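Local coordinates for protein putative alpha-L-fucosidase (Bacteroides thetaiotaomicron, PDB 4H41) that is a putative alpha-L-fucosidase with a TIM-barrel fold, probably acting in the breakdown of host glycans, at residues B[249-260]-B[295-305]. Sequence-based numbering, arbitrary orientation.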
# COMPACT_ATOMS: atom_id res chain seq x y z
N TYR B 249 20.40 -9.87 6.41
CA TYR B 249 21.22 -10.19 5.22
C TYR B 249 22.64 -10.63 5.58
O TYR B 249 23.25 -11.34 4.80
CB TYR B 249 21.25 -9.04 4.19
CG TYR B 249 19.85 -8.59 3.84
CD1 TYR B 249 19.06 -9.33 2.97
CD2 TYR B 249 19.27 -7.50 4.48
CE1 TYR B 249 17.72 -8.98 2.74
CE2 TYR B 249 17.95 -7.13 4.22
CZ TYR B 249 17.18 -7.88 3.36
OH TYR B 249 15.85 -7.57 3.16
N ASP B 250 23.12 -10.28 6.76
CA ASP B 250 24.44 -10.72 7.21
C ASP B 250 24.34 -12.08 7.99
O ASP B 250 25.35 -12.58 8.48
CB ASP B 250 25.12 -9.65 8.07
CG ASP B 250 24.35 -9.19 9.27
OD1 ASP B 250 23.28 -9.76 9.54
OD2 ASP B 250 24.80 -8.21 9.92
N GLU B 251 23.14 -12.68 8.07
CA GLU B 251 22.93 -13.99 8.71
C GLU B 251 22.70 -15.10 7.68
O GLU B 251 22.55 -16.26 8.06
CB GLU B 251 21.72 -13.93 9.65
CG GLU B 251 21.93 -12.93 10.76
CD GLU B 251 20.76 -12.74 11.70
OE1 GLU B 251 19.58 -12.71 11.24
OE2 GLU B 251 21.03 -12.51 12.90
N LEU B 252 22.69 -14.76 6.38
CA LEU B 252 22.37 -15.71 5.31
C LEU B 252 23.37 -16.84 5.26
O LEU B 252 22.98 -18.01 5.20
CB LEU B 252 22.35 -14.99 3.95
CG LEU B 252 21.19 -13.96 3.75
CD1 LEU B 252 21.47 -13.12 2.54
CD2 LEU B 252 19.89 -14.65 3.59
N ASP B 253 24.67 -16.52 5.29
CA ASP B 253 25.69 -17.57 5.22
C ASP B 253 25.58 -18.56 6.40
O ASP B 253 25.65 -19.76 6.17
CB ASP B 253 27.10 -17.00 5.19
CG ASP B 253 27.48 -16.29 3.91
OD1 ASP B 253 26.80 -16.51 2.89
OD2 ASP B 253 28.49 -15.55 3.93
N ALA B 254 25.34 -18.06 7.60
CA ALA B 254 25.24 -18.94 8.77
C ALA B 254 24.06 -19.89 8.66
O ALA B 254 24.22 -21.10 8.87
CB ALA B 254 25.14 -18.11 10.04
N PHE B 255 22.87 -19.37 8.32
CA PHE B 255 21.68 -20.24 8.24
C PHE B 255 21.71 -21.11 6.99
O PHE B 255 21.30 -22.27 7.06
CB PHE B 255 20.38 -19.41 8.29
CG PHE B 255 20.00 -19.06 9.71
CD1 PHE B 255 19.32 -19.96 10.50
CD2 PHE B 255 20.37 -17.84 10.27
CE1 PHE B 255 19.02 -19.65 11.83
CE2 PHE B 255 20.04 -17.52 11.59
CZ PHE B 255 19.38 -18.44 12.36
N PHE B 256 22.15 -20.59 5.85
CA PHE B 256 22.19 -21.42 4.66
C PHE B 256 23.18 -22.57 4.79
O PHE B 256 22.91 -23.67 4.29
CB PHE B 256 22.49 -20.59 3.40
CG PHE B 256 21.37 -19.70 2.90
CD1 PHE B 256 20.19 -19.54 3.61
CD2 PHE B 256 21.52 -18.98 1.73
CE1 PHE B 256 19.16 -18.74 3.11
CE2 PHE B 256 20.48 -18.21 1.23
CZ PHE B 256 19.32 -18.06 1.94
N THR B 257 24.30 -22.35 5.47
CA THR B 257 25.28 -23.40 5.69
C THR B 257 24.66 -24.53 6.53
O THR B 257 24.78 -25.72 6.19
CB THR B 257 26.55 -22.86 6.36
OG1 THR B 257 27.15 -21.92 5.46
CG2 THR B 257 27.55 -23.97 6.67
N VAL B 258 23.92 -24.17 7.58
CA VAL B 258 23.25 -25.16 8.41
C VAL B 258 22.12 -25.87 7.65
O VAL B 258 22.02 -27.08 7.76
CB VAL B 258 22.72 -24.50 9.70
CG1 VAL B 258 21.58 -25.28 10.28
CG2 VAL B 258 23.84 -24.32 10.71
N ASN B 259 21.29 -25.15 6.91
CA ASN B 259 20.19 -25.75 6.17
C ASN B 259 20.72 -26.73 5.09
O ASN B 259 20.17 -27.81 4.92
CB ASN B 259 19.28 -24.68 5.59
CG ASN B 259 18.47 -23.98 6.64
OD1 ASN B 259 18.39 -24.45 7.78
ND2 ASN B 259 17.86 -22.87 6.28
N LYS B 260 21.87 -26.43 4.51
CA LYS B 260 22.48 -27.30 3.49
C LYS B 260 23.08 -28.54 4.16
O LYS B 260 22.91 -29.67 3.66
CB LYS B 260 23.51 -26.49 2.68
CG LYS B 260 24.32 -27.30 1.69
CD LYS B 260 23.55 -27.90 0.57
CE LYS B 260 24.54 -28.57 -0.38
NZ LYS B 260 24.02 -29.82 -0.92
N MSE B 295 21.58 -10.29 -3.10
CA MSE B 295 22.40 -10.81 -1.99
C MSE B 295 21.89 -12.18 -1.50
O MSE B 295 22.70 -13.04 -1.17
CB MSE B 295 22.42 -9.80 -0.85
CG MSE B 295 23.27 -8.61 -1.16
SE MSE B 295 23.26 -7.45 0.47
CE MSE B 295 21.46 -7.35 1.06
N LYS B 296 20.58 -12.41 -1.50
CA LYS B 296 20.00 -13.69 -1.07
C LYS B 296 20.31 -14.77 -2.06
O LYS B 296 20.65 -15.88 -1.64
CB LYS B 296 18.49 -13.54 -0.82
CG LYS B 296 18.22 -12.61 0.35
CD LYS B 296 16.77 -12.50 0.78
CE LYS B 296 15.80 -12.19 -0.32
NZ LYS B 296 14.39 -12.18 0.17
N LEU B 297 20.26 -14.48 -3.37
CA LEU B 297 20.57 -15.47 -4.39
C LEU B 297 22.07 -15.77 -4.42
O LEU B 297 22.48 -16.90 -4.70
CB LEU B 297 20.06 -15.01 -5.77
CG LEU B 297 18.52 -14.85 -5.89
CD1 LEU B 297 18.17 -14.35 -7.28
CD2 LEU B 297 17.78 -16.15 -5.63
N GLU B 298 22.89 -14.73 -4.13
CA GLU B 298 24.34 -14.89 -4.06
C GLU B 298 24.71 -15.83 -2.89
O GLU B 298 25.57 -16.67 -3.03
CB GLU B 298 25.07 -13.55 -3.93
CG GLU B 298 25.04 -12.78 -5.23
CD GLU B 298 25.62 -11.38 -5.19
OE1 GLU B 298 26.00 -10.91 -4.09
OE2 GLU B 298 25.66 -10.74 -6.26
N ALA B 299 24.07 -15.67 -1.74
CA ALA B 299 24.31 -16.54 -0.59
C ALA B 299 23.89 -17.98 -0.90
O ALA B 299 24.59 -18.92 -0.51
CB ALA B 299 23.56 -16.01 0.60
N ALA B 300 22.76 -18.18 -1.60
CA ALA B 300 22.31 -19.53 -1.95
C ALA B 300 23.33 -20.23 -2.85
O ALA B 300 23.61 -21.42 -2.68
CB ALA B 300 20.96 -19.48 -2.63
N LYS B 301 23.87 -19.49 -3.82
CA LYS B 301 24.89 -20.04 -4.71
C LYS B 301 26.18 -20.37 -3.93
O LYS B 301 26.77 -21.42 -4.17
CB LYS B 301 25.21 -19.12 -5.86
CG LYS B 301 26.02 -19.81 -6.95
CD LYS B 301 26.23 -18.93 -8.19
CE LYS B 301 26.87 -19.67 -9.33
NZ LYS B 301 27.00 -18.80 -10.56
N ARG B 302 26.61 -19.50 -3.01
CA ARG B 302 27.81 -19.78 -2.19
C ARG B 302 27.63 -21.05 -1.36
O ARG B 302 28.59 -21.76 -1.11
CB ARG B 302 28.13 -18.64 -1.23
CG ARG B 302 28.72 -17.40 -1.88
CD ARG B 302 29.34 -16.49 -0.83
NE ARG B 302 28.37 -15.94 0.11
CZ ARG B 302 27.63 -14.84 -0.09
NH1 ARG B 302 27.75 -14.14 -1.21
NH2 ARG B 302 26.81 -14.42 0.85
N ALA B 303 26.42 -21.30 -0.88
CA ALA B 303 26.13 -22.49 -0.05
C ALA B 303 25.87 -23.74 -0.89
O ALA B 303 25.68 -24.80 -0.32
CB ALA B 303 24.96 -22.21 0.84
N GLY B 304 25.85 -23.64 -2.22
CA GLY B 304 25.65 -24.80 -3.07
C GLY B 304 24.21 -25.28 -3.16
O GLY B 304 23.97 -26.46 -3.39
N TYR B 305 23.23 -24.38 -3.08
CA TYR B 305 21.83 -24.78 -3.16
C TYR B 305 21.46 -25.32 -4.53
O TYR B 305 22.05 -24.94 -5.53
CB TYR B 305 20.94 -23.60 -2.80
CG TYR B 305 20.72 -23.41 -1.33
CD1 TYR B 305 21.76 -23.56 -0.42
CD2 TYR B 305 19.49 -22.99 -0.85
CE1 TYR B 305 21.55 -23.41 0.95
CE2 TYR B 305 19.28 -22.77 0.51
CZ TYR B 305 20.31 -23.01 1.41
OH TYR B 305 20.09 -22.88 2.75
O HOH W 1 14.09 -10.20 2.32
O HOH W 2 25.93 -18.94 1.91
O HOH W 3 17.61 -22.32 3.42
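The F256 ring has Y305 CE2 over one face, while its edge is pushed against the backbone of the opposite helix, with K296 O, the carbonyl carbon of A299 and A300 N all near the ring plane. The two aromatic planes meet obliquely, 36° apart with centroids 4.9 Å from each other. Y305 in turn has A300 CA above one of its faces and F256 O at its edge; Y305 OH makes a weak hydrogen bond to F256 O (3.3 Å), and a water links it to N259 ND2, while N259 OD1 is hydrogen-bonded to H222. The guanidinium of R302, with E298 O and A299 CA on one face, presents its edge to D253. R302 NH2 (2.9 Å) and NE (3.2 Å) both donate to D253 OD1, with the carboxylate turned nearly perpendicular, at 85°. A bend at chi3 (-65°) brings the guanidinium round to that oxygen, which a water also joins to A299 O. Farther along, the Y249 ring is met obliquely by selenomethionine M295, M295 CE lying 3.4 Å from Y249 CG, and at its edge by K296 CD. The backbones come nearest at A299, whose CB packs against F256 and L252 CB (3.7 Å). Where G304, with positive phi, makes a Schellman motif, the K260 chain runs past the A303 and G304 carbonyls; its amine pairs with D264. Segments 252-260 and 295-302, their axes 9.5 Å apart, belong to successive outer helices of the barrel, 252-266 and 290-302, and F256, A300 and Y305 pack inward on T272 of strand 269-273.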